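Local atomic coordinates of putative N-acetylmuramoyl-L-alanine amidase,autolysin cwp6 (Peptoclostridium difficile, PDB entry 5J72), a protein that probably cleaves the amide bond between N-acetylmuramoyl and L-alanine in peptidoglycan as a zinc-dependent amidase, and is held in the cell wall by CWB2 domains. Residues 32-38 and 75-81; 271-275 and 346-350; 529-535 and 602-608. All blocks are in the same frame, centred on the assembly; numbering follows the deposited sequence. Where two conformers were deposited one is given.

Contact 1: residues 32-38 and 75-81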
loop_
_atom_site.group_PDB
_atom_site.type_symbol
_atom_site.label_atom_id
_atom_site.label_comp_id
_atom_site.label_asym_id
_atom_site.label_seq_id
_atom_site.Cartn_x
_atom_site.Cartn_y
_atom_site.Cartn_z
ATOM N N SER A 32 -37.313 4.742 9.925
ATOM C CA SER A 32 -35.947 4.940 10.431
ATOM C C SER A 32 -35.863 4.475 11.856
ATOM O O SER A 32 -36.909 4.261 12.496
ATOM C CB SER A 32 -35.560 6.422 10.393
ATOM O OG SER A 32 -36.314 7.144 11.362
ATOM N N ILE A 33 -34.637 4.300 12.343
ATOM C CA ILE A 33 -34.347 3.979 13.755
ATOM C C ILE A 33 -33.222 4.900 14.178
ATOM O O ILE A 33 -32.487 5.402 13.335
ATOM C CB ILE A 33 -33.912 2.534 14.000
ATOM C CG1 ILE A 33 -32.588 2.255 13.227
ATOM C CG2 ILE A 33 -35.069 1.564 13.536
ATOM C CD1 ILE A 33 -32.147 0.795 13.487
ATOM N N THR A 34 -33.073 5.118 15.488
ATOM C CA THR A 34 -32.032 5.961 16.019
ATOM C C THR A 34 -31.230 5.168 17.027
ATOM O O THR A 34 -31.788 4.598 17.951
ATOM C CB THR A 34 -32.630 7.184 16.692
ATOM O OG1 THR A 34 -33.358 7.889 15.710
ATOM C CG2 THR A 34 -31.539 8.147 17.227
ATOM N N LEU A 35 -29.917 5.129 16.831
ATOM C CA LEU A 35 -29.021 4.411 17.756
ATOM C C LEU A 35 -28.510 5.469 18.707
ATOM O O LEU A 35 -28.118 6.574 18.227
ATOM C CB LEU A 35 -27.862 3.853 16.960
ATOM C CG LEU A 35 -28.139 2.405 16.406
ATOM C CD1 LEU A 35 -29.365 2.399 15.457
ATOM C CD2 LEU A 35 -26.830 1.944 15.700
ATOM N N ASN A 36 -28.502 5.168 20.014
ATOM C CA ASN A 36 -27.964 6.126 20.977
ATOM C C ASN A 36 -26.757 5.468 21.612
ATOM O O ASN A 36 -26.813 4.324 22.040
ATOM C CB ASN A 36 -29.028 6.485 22.038
ATOM C CG ASN A 36 -28.455 7.413 23.062
ATOM O OD1 ASN A 36 -27.824 6.923 24.040
ATOM N ND2 ASN A 36 -28.510 8.767 22.870
ATOM N N PHE A 37 -25.627 6.209 21.646
ATOM C CA PHE A 37 -24.410 5.706 22.310
ATOM C C PHE A 37 -24.039 6.691 23.404
ATOM O O PHE A 37 -24.461 7.853 23.336
ATOM C CB PHE A 37 -23.218 5.752 21.308
ATOM C CG PHE A 37 -23.471 4.983 20.018
ATOM C CD1 PHE A 37 -24.036 5.607 18.919
ATOM C CD2 PHE A 37 -23.140 3.661 19.912
ATOM C CE1 PHE A 37 -24.251 4.906 17.723
ATOM C CE2 PHE A 37 -23.358 2.947 18.707
ATOM C CZ PHE A 37 -23.908 3.589 17.639
ATOM N N MET A 38 -23.193 6.266 24.371
ATOM C CA MET A 38 -22.704 7.227 25.357
ATOM C C MET A 38 -21.259 6.949 25.598
ATOM O O MET A 38 -20.833 5.782 25.559
ATOM C CB MET A 38 -23.363 7.064 26.771
ATOM C CG MET A 38 -24.860 7.400 26.777
ATOM S SD MET A 38 -25.228 9.200 26.773
ATOM C CE MET A 38 -24.753 9.662 28.496
ATOM N N LEU A 75 -22.991 1.399 22.988
ATOM C CA LEU A 75 -24.379 1.472 22.507
ATOM C C LEU A 75 -25.364 1.342 23.682
ATOM O O LEU A 75 -25.239 0.413 24.481
ATOM C CB LEU A 75 -24.624 0.256 21.531
ATOM C CG LEU A 75 -26.072 0.205 20.980
ATOM C CD1 LEU A 75 -26.487 1.399 20.144
ATOM C CD2 LEU A 75 -26.177 -1.127 20.149
ATOM N N GLN A 76 -26.331 2.271 23.805
ATOM C CA GLN A 76 -27.332 2.233 24.909
ATOM C C GLN A 76 -28.705 1.764 24.475
ATOM O O GLN A 76 -29.377 1.086 25.250
ATOM C CB GLN A 76 -27.533 3.631 25.449
ATOM C CG GLN A 76 -26.174 4.309 25.770
ATOM C CD GLN A 76 -25.531 3.643 26.915
ATOM O OE1 GLN A 76 -26.088 3.601 28.006
ATOM N NE2 GLN A 76 -24.327 3.131 26.755
ATOM N N SER A 77 -29.120 2.097 23.287
ATOM C CA SER A 77 -30.477 1.792 22.914
ATOM C C SER A 77 -30.745 2.042 21.464
ATOM O O SER A 77 -29.974 2.698 20.759
ATOM C CB SER A 77 -31.441 2.692 23.733
ATOM O OG SER A 77 -31.242 4.066 23.403
ATOM N N ILE A 78 -31.879 1.503 20.994
ATOM C CA ILE A 78 -32.337 1.774 19.637
ATOM C C ILE A 78 -33.761 2.231 19.731
ATOM O O ILE A 78 -34.576 1.548 20.373
ATOM C CB ILE A 78 -32.273 0.473 18.768
ATOM C CG1 ILE A 78 -30.824 0.049 18.592
ATOM C CG2 ILE A 78 -32.945 0.766 17.407
ATOM C CD1 ILE A 78 -30.652 -1.317 17.812
ATOM N N LYS A 79 -34.085 3.367 19.108
ATOM C CA LYS A 79 -35.447 3.828 19.136
ATOM C C LYS A 79 -36.030 3.593 17.730
ATOM O O LYS A 79 -35.396 4.005 16.753
ATOM C CB LYS A 79 -35.520 5.363 19.435
ATOM C CG LYS A 79 -36.988 5.875 19.399
ATOM C CD LYS A 79 -37.122 7.318 19.992
ATOM C CE LYS A 79 -38.443 7.940 19.649
ATOM N NZ LYS A 79 -38.640 9.211 20.415
ATOM N N ILE A 80 -37.184 2.951 17.649
ATOM C CA ILE A 80 -37.836 2.700 16.358
ATOM C C ILE A 80 -38.800 3.826 16.083
ATOM O O ILE A 80 -39.757 4.015 16.837
ATOM C CB ILE A 80 -38.515 1.337 16.458
ATOM C CG1 ILE A 80 -37.426 0.264 16.780
ATOM C CG2 ILE A 80 -39.281 1.029 15.150
ATOM C CD1 ILE A 80 -38.013 -1.093 17.274
ATOM N N ASN A 81 -38.541 4.578 15.035
ATOM C CA ASN A 81 -39.357 5.767 14.769
ATOM C C ASN A 81 -40.641 5.453 13.918
ATOM O O ASN A 81 -40.730 5.970 12.805
ATOM C CB ASN A 81 -38.475 6.811 14.062
ATOM C CG ASN A 81 -37.238 7.189 14.885
ATOM O OD1 ASN A 81 -37.367 7.426 16.115
ATOM N ND2 ASN A 81 -36.016 7.244 14.308
HETATM O O HOH W 1 -38.964 7.689 10.512
HETATM O O HOH W 2 -32.100 5.229 20.974
HETATM O O HOH W 3 -35.411 9.283 17.305
#
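The carboxamide of Asn81 reaches across to two hydroxyls of the facing strand. Its ND2 lies 3.0 Å from Ser32 OG and 3.1 Å from Thr34 OG1, donating to both almost within its own amide plane, and the bond to Thr34 is nearly straight (170°). With Thr34 OG1 set beside its own backbone N (chi1 -60°), this hydroxyl faces the amide; it also bonds Thr47 OG1 of strand 42-51. A water joins Thr34 OG1 to Asn81 OD1, occupying the other end of the amide.

Strands 32-38 and 75-81 run antiparallel, their axes 159° apart. A classic bulge sets two residues, Gln76 and Ser77, opposite Asn36 alone: Gln76 N meets Asn36 O at 2.7 Å, whereas Ser77 N makes a weak bond to the same oxygen. Asn36 OD1 lies 3.5 Å from Gln76 CG, the two amides steeply inclined, while Gln76 NE2 bonds Glu74 O.

Ile33, Leu35, Phe37, Leu75, Ile78 and Ile80 occupy the buried face. Leu35 and Ile78 lie side by side, while Leu75 puts CD1 off-centre over the Phe37 ring, 4.2 Å from its centroid. The pairing is therefore amphipathic: hydrocarbon on the face toward strands 3-7, 16-24 and 56-63, and amides, hydroxyls and the extended Lys79 on the other, with waters linking some of the polar groups.

Contact 2: residues 271-275 and 346-350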
loop_
_atom_site.group_PDB
_atom_site.type_symbol
_atom_site.label_atom_id
_atom_site.label_comp_id
_atom_site.label_asym_id
_atom_site.label_seq_id
_atom_site.Cartn_x
_atom_site.Cartn_y
_atom_site.Cartn_z
ATOM N N TYR A 271 2.865 -9.889 -6.365
ATOM C CA TYR A 271 2.790 -8.621 -5.638
ATOM C C TYR A 271 1.926 -7.636 -6.396
ATOM O O TYR A 271 1.384 -6.736 -5.782
ATOM C CB TYR A 271 4.180 -8.033 -5.383
ATOM C CG TYR A 271 4.740 -8.634 -4.118
ATOM C CD1 TYR A 271 5.527 -9.785 -4.158
ATOM C CD2 TYR A 271 4.470 -8.069 -2.880
ATOM C CE1 TYR A 271 6.038 -10.344 -3.000
ATOM C CE2 TYR A 271 4.970 -8.638 -1.705
ATOM C CZ TYR A 271 5.758 -9.769 -1.774
ATOM O OH TYR A 271 6.275 -10.342 -0.636
ATOM N N ASP A 272 1.755 -7.782 -7.700
ATOM C CA ASP A 272 0.821 -6.901 -8.410
ATOM C C ASP A 272 -0.609 -7.214 -7.897
ATOM O O ASP A 272 -1.421 -6.311 -7.613
ATOM C CB ASP A 272 0.905 -7.195 -9.923
ATOM C CG ASP A 272 2.227 -6.724 -10.489
ATOM O OD1 ASP A 272 2.686 -5.612 -10.103
ATOM O OD2 ASP A 272 2.834 -7.467 -11.300
ATOM N N ALA A 273 -0.932 -8.532 -7.804
ATOM C CA ALA A 273 -2.262 -8.964 -7.333
ATOM C C ALA A 273 -2.451 -8.450 -5.850
ATOM O O ALA A 273 -3.477 -7.867 -5.494
ATOM C CB ALA A 273 -2.361 -10.494 -7.407
ATOM N N LEU A 274 -1.470 -8.669 -5.020
ATOM C CA LEU A 274 -1.547 -8.211 -3.635
ATOM C C LEU A 274 -1.724 -6.708 -3.558
ATOM O O LEU A 274 -2.574 -6.217 -2.809
ATOM C CB LEU A 274 -0.136 -8.550 -2.975
ATOM C CG LEU A 274 0.019 -8.244 -1.474
ATOM C CD1 LEU A 274 1.226 -8.990 -0.923
ATOM C CD2 LEU A 274 0.244 -6.800 -1.186
ATOM N N ASN A 275 -0.935 -5.952 -4.355
ATOM C CA ASN A 275 -1.054 -4.493 -4.303
ATOM C C ASN A 275 -2.448 -3.958 -4.697
ATOM O O ASN A 275 -2.806 -2.922 -4.202
ATOM C CB ASN A 275 0.019 -3.839 -5.278
ATOM C CG ASN A 275 1.362 -3.721 -4.536
ATOM O OD1 ASN A 275 1.352 -3.483 -3.314
ATOM N ND2 ASN A 275 2.539 -3.944 -5.173
ATOM N N ARG A 346 7.844 -3.924 -6.125
ATOM C CA ARG A 346 6.585 -4.071 -5.344
ATOM C C ARG A 346 6.247 -2.773 -4.579
ATOM O O ARG A 346 5.058 -2.488 -4.397
ATOM C CB ARG A 346 6.697 -5.297 -4.378
ATOM C CG ARG A 346 7.697 -5.044 -3.249
ATOM C CD ARG A 346 7.901 -6.297 -2.400
ATOM N NE ARG A 346 8.566 -7.322 -3.175
ATOM C CZ ARG A 346 9.020 -8.462 -2.673
ATOM N NH1 ARG A 346 8.889 -8.724 -1.379
ATOM N NH2 ARG A 346 9.599 -9.353 -3.461
ATOM N N HIS A 347 7.276 -1.958 -4.162
ATOM C CA HIS A 347 6.991 -0.756 -3.394
ATOM C C HIS A 347 6.561 0.342 -4.264
ATOM O O HIS A 347 5.609 1.040 -3.921
ATOM C CB HIS A 347 8.202 -0.351 -2.548
ATOM C CG HIS A 347 8.673 -1.468 -1.679
ATOM N ND1 HIS A 347 9.917 -2.041 -1.837
ATOM C CD2 HIS A 347 8.080 -2.109 -0.640
ATOM C CE1 HIS A 347 10.055 -2.996 -0.928
ATOM N NE2 HIS A 347 8.960 -3.063 -0.192
ATOM N N GLU A 348 7.245 0.538 -5.444
ATOM C CA GLU A 348 6.755 1.570 -6.362
ATOM C C GLU A 348 5.408 1.193 -6.870
ATOM O O GLU A 348 4.556 2.078 -7.042
ATOM C CB GLU A 348 7.717 1.825 -7.596
ATOM C CG GLU A 348 7.276 3.160 -8.248
ATOM C CD GLU A 348 8.228 3.587 -9.369
ATOM O OE1 GLU A 348 8.904 2.719 -9.900
ATOM O OE2 GLU A 348 8.258 4.783 -9.687
ATOM N N THR A 349 5.157 -0.095 -7.112
ATOM C CA THR A 349 3.802 -0.418 -7.627
ATOM C C THR A 349 2.713 -0.148 -6.491
ATOM O O THR A 349 1.653 0.358 -6.762
ATOM C CB THR A 349 3.761 -1.895 -7.993
ATOM O OG1 THR A 349 4.784 -2.142 -9.007
ATOM C CG2 THR A 349 2.395 -2.276 -8.532
ATOM N N ASN A 350 3.071 -0.487 -5.259
ATOM C CA ASN A 350 2.154 -0.198 -4.126
ATOM C C ASN A 350 1.857 1.305 -4.080
ATOM O O ASN A 350 0.690 1.735 -3.986
ATOM C CB ASN A 350 2.811 -0.677 -2.857
ATOM C CG ASN A 350 1.890 -0.504 -1.646
ATOM O OD1 ASN A 350 2.178 0.339 -0.783
ATOM N ND2 ASN A 350 0.751 -1.265 -1.543
HETATM O O HOH W 4 4.331 -3.630 -11.205
#
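Tyr271 and Arg346 stand where helices 271-275 and 346-350 face each other, with CA atoms 5.9 Å apart; one turn further on, the CA atoms of Asn275 and Asn350 are 5.4 Å apart. The short axes run in roughly the same direction and approach to 9.7 Å.

Across the first turn, the Arg346 guanidinium lies flat on one face of the Tyr271 ring, the planes inclined by only 17°. Its CZ sits 3.9 Å from the ring centroid, a cation-pi stack, and CD covers the same face through a CH-pi contact. Arg346 CG, set between its backbone N and carbonyl carbon (chi1 69°), carries the chain toward the ring, and the bend at chi3 (67°) then lays the guanidinium over it. Arg346 NH1 is bonded to Ser371 O, which also receives a weak bond from Tyr271 OH, so one carbonyl takes up the polar groups of both residues at the same end of the stack.

The two helices belong to successive CWB2 sequence repeats, 271-275 to the second and 346-350 to the third, consistent with a place at the junction between these modules.

Deeper in, the buried Asn275 amide works as both donor and acceptor. Its ND2 gives a hydrogen bond to Arg346 O at 3.0 Å, on a lone pair of a carbonyl that also accepts from Asn350 N within its helix. Asn275 OD1 receives Asn350 ND2 at 2.9 Å, the donor standing above the carbonyl plane. Asn350 is itself tied to strand 391-394, through ND2 to Ile391 O and through OD1 to Ile393 N. At the margin, a water donates to Asp272 OD1 and to Thr349 OG1, the latter also bonded to Asp345 O.

Contact 3: residues 529-535 and 602-608. With ZN (zinc ion), chain I.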
loop_
_atom_site.group_PDB
_atom_site.type_symbol
_atom_site.label_atom_id
_atom_site.label_comp_id
_atom_site.label_asym_id
_atom_site.label_seq_id
_atom_site.Cartn_x
_atom_site.Cartn_y
_atom_site.Cartn_z
ATOM N N ILE A 529 22.536 13.795 -8.843
ATOM C CA ILE A 529 22.418 12.838 -9.912
ATOM C C ILE A 529 21.861 13.548 -11.110
ATOM O O ILE A 529 20.777 14.141 -11.036
ATOM C CB ILE A 529 21.479 11.650 -9.463
ATOM C CG1 ILE A 529 22.205 10.844 -8.338
ATOM C CG2 ILE A 529 21.197 10.676 -10.631
ATOM C CD1 ILE A 529 21.329 9.754 -7.710
ATOM N N HIS A 530 22.586 13.473 -12.212
ATOM C CA HIS A 530 22.251 14.160 -13.454
ATOM C C HIS A 530 22.452 13.257 -14.679
ATOM O O HIS A 530 23.005 12.163 -14.553
ATOM C CB HIS A 530 23.169 15.394 -13.591
ATOM C CG HIS A 530 22.773 16.528 -12.687
ATOM N ND1 HIS A 530 22.158 17.689 -13.174
ATOM C CD2 HIS A 530 22.887 16.659 -11.333
ATOM C CE1 HIS A 530 21.921 18.445 -12.107
ATOM N NE2 HIS A 530 22.333 17.886 -10.970
ATOM N N TYR A 531 21.970 13.698 -15.862
ATOM C CA TYR A 531 22.187 12.971 -17.119
ATOM C C TYR A 531 22.865 13.966 -18.091
ATOM O O TYR A 531 22.512 15.150 -18.076
ATOM C CB TYR A 531 20.872 12.432 -17.681
ATOM C CG TYR A 531 20.515 11.120 -17.019
ATOM C CD1 TYR A 531 20.796 9.905 -17.636
ATOM C CD2 TYR A 531 19.954 11.091 -15.743
ATOM C CE1 TYR A 531 20.548 8.696 -16.995
ATOM C CE2 TYR A 531 19.700 9.882 -15.094
ATOM C CZ TYR A 531 20.004 8.689 -15.720
ATOM O OH TYR A 531 19.760 7.493 -15.076
ATOM N N ASN A 532 23.867 13.514 -18.874
ATOM C CA ASN A 532 24.636 14.383 -19.788
ATOM C C ASN A 532 23.958 14.542 -21.120
ATOM O O ASN A 532 22.958 13.876 -21.404
ATOM C CB ASN A 532 26.018 13.800 -20.078
ATOM C CG ASN A 532 27.099 14.672 -19.570
ATOM O OD1 ASN A 532 26.999 15.892 -19.700
ATOM N ND2 ASN A 532 28.148 14.149 -18.929
ATOM N N ALA A 533 24.529 15.435 -21.948
ATOM C CA ALA A 533 24.030 15.721 -23.315
ATOM C C ALA A 533 25.131 16.485 -24.069
ATOM O O ALA A 533 26.010 17.048 -23.447
ATOM C CB ALA A 533 22.754 16.597 -23.268
ATOM N N SER A 534 25.068 16.483 -25.370
ATOM C CA SER A 534 25.961 17.226 -26.245
ATOM C C SER A 534 25.143 17.215 -27.556
ATOM O O SER A 534 24.472 18.181 -27.875
ATOM C CB SER A 534 27.332 16.549 -26.351
ATOM O OG SER A 534 27.304 15.221 -26.854
ATOM N N ASN A 535 25.183 16.100 -28.268
ATOM C CA ASN A 535 24.412 15.804 -29.483
ATOM C C ASN A 535 24.375 14.273 -29.430
ATOM O O ASN A 535 24.563 13.760 -28.347
ATOM C CB ASN A 535 25.043 16.370 -30.779
ATOM C CG ASN A 535 26.482 16.780 -30.649
ATOM O OD1 ASN A 535 27.381 15.929 -30.729
ATOM N ND2 ASN A 535 26.784 18.051 -30.437
ATOM N N VAL A 602 27.100 13.120 -10.256
ATOM C CA VAL A 602 27.155 12.000 -11.163
ATOM C C VAL A 602 26.427 12.288 -12.431
ATOM O O VAL A 602 25.260 12.648 -12.378
ATOM C CB VAL A 602 26.492 10.749 -10.504
ATOM C CG1 VAL A 602 26.553 9.537 -11.441
ATOM C CG2 VAL A 602 27.168 10.445 -9.156
ATOM N N GLU A 603 27.111 12.140 -13.611
ATOM C CA GLU A 603 26.431 12.262 -14.900
ATOM C C GLU A 603 26.310 10.824 -15.329
ATOM O O GLU A 603 27.250 10.284 -15.962
ATOM C CB GLU A 603 27.277 13.046 -15.905
ATOM C CG GLU A 603 27.447 14.477 -15.430
ATOM C CD GLU A 603 26.269 15.356 -15.878
ATOM O OE1 GLU A 603 25.295 14.826 -16.424
ATOM O OE2 GLU A 603 26.339 16.573 -15.675
ATOM N N CYS A 604 25.178 10.163 -14.974
ATOM C CA CYS A 604 24.973 8.727 -15.206
ATOM C C CYS A 604 25.262 8.216 -16.590
ATOM O O CYS A 604 25.822 7.137 -16.755
ATOM C CB CYS A 604 23.534 8.354 -14.840
ATOM S SG CYS A 604 23.093 8.843 -13.154
ATOM N N ALA A 605 24.794 8.975 -17.591
ATOM C CA ALA A 605 24.887 8.577 -18.984
ATOM C C ALA A 605 24.447 9.788 -19.823
ATOM O O ALA A 605 23.961 10.781 -19.256
ATOM C CB ALA A 605 23.926 7.425 -19.231
ATOM N N PHE A 606 24.648 9.721 -21.159
ATOM C CA PHE A 606 24.231 10.798 -22.062
ATOM C C PHE A 606 22.847 10.455 -22.430
ATOM O O PHE A 606 22.622 9.427 -23.058
ATOM C CB PHE A 606 25.132 10.885 -23.326
ATOM C CG PHE A 606 26.373 11.703 -23.051
ATOM C CD1 PHE A 606 27.349 11.242 -22.180
ATOM C CD2 PHE A 606 26.522 12.968 -23.596
ATOM C CE1 PHE A 606 28.444 12.027 -21.859
ATOM C CE2 PHE A 606 27.622 13.752 -23.267
ATOM C CZ PHE A 606 28.574 13.274 -22.398
ATOM N N ILE A 607 21.884 11.320 -22.037
ATOM C CA ILE A 607 20.456 11.063 -22.295
ATOM C C ILE A 607 20.093 11.195 -23.804
ATOM O O ILE A 607 19.006 10.759 -24.200
ATOM C CB ILE A 607 19.589 12.038 -21.414
ATOM C CG1 ILE A 607 18.206 11.399 -21.163
ATOM C CG2 ILE A 607 19.427 13.444 -22.092
ATOM C CD1 ILE A 607 17.474 12.124 -20.039
ATOM N N ASP A 608 21.015 11.758 -24.620
ATOM C CA ASP A 608 20.846 11.928 -26.081
ATOM C C ASP A 608 21.768 10.941 -26.813
ATOM O O ASP A 608 21.997 11.103 -28.008
ATOM C CB ASP A 608 21.185 13.382 -26.531
ATOM C CG ASP A 608 22.583 13.840 -26.085
ATOM O OD1 ASP A 608 23.027 14.929 -26.523
ATOM O OD2 ASP A 608 23.238 13.101 -25.287
HETATM ZN ZN ZN I . 21.940 18.317 -15.269
HETATM O O HOH W 5 23.602 17.510 -16.385
HETATM O O HOH W 6 27.960 11.247 -18.490
HETATM O O HOH W 7 23.150 20.055 -14.867
HETATM O O HOH W 8 21.738 19.310 -17.386
#
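Asn532 lays its side chain over one face of the Phe606 ring, CB standing 3.3 Å from the centroid and almost on the ring normal. The amide continues the overlap, its plane 19° from the ring, and also stacks on the Glu603 carboxylate at 11°. Asn532 ND2 shares a water with Glu603 O.

Two residues earlier, on the same face of the sheet, His530 ND1 binds the zinc ion at 2.2 Å, and His460 and Glu477 complete the protein ligands. Tyr531 O and Glu603 OE2 both lie within hydrogen-bonding distance of a zinc-bound water, placing Glu603 in the metal's second shell. Tyr531 turns the other way, with Cys604 CB over one ring face and its hydroxyl bonded to Thr484.

The strands pair in parallel, His530 N to Val602 O and Cys604 N to His530 O; a bulge then shifts the register before Asn532 N meets Ala605 O at 2.8 Å. Beyond the strand, Asp608 OD1 accepts a nearly straight bond (178°) from Ser534 N.

Strands 525-532 and 599-606 are adjacent in the mixed amidase sheet, between strands 453-458 and 541-544. Helix 477-494 packs against Ile529 and Tyr531, while helix 619-637 touches Tyr531, Val602 and Cys604.

Overall arrangement
The three contacts follow one another along the chain, each closing before the next opens, and share no strand or helix. Contact 1 pairs two strands of the N-terminal domain, contact 2 joins helices of the second and third CWB2 repeats, and contact 3 lies in the amidase sheet at the zinc site. The centres of contacts 1 and 2 are about 42 Å apart and those of contacts 2 and 3 about 30 Å. The centres of contacts 1 and 3 are about 68 Å apart, on opposite sides of the chain's centre, with the centre of contact 2 about 7 Å from that of the chain. This spacing is consistent with a modular autolysin whose wall-binding part and zinc-containing amidase domain are spatially separate.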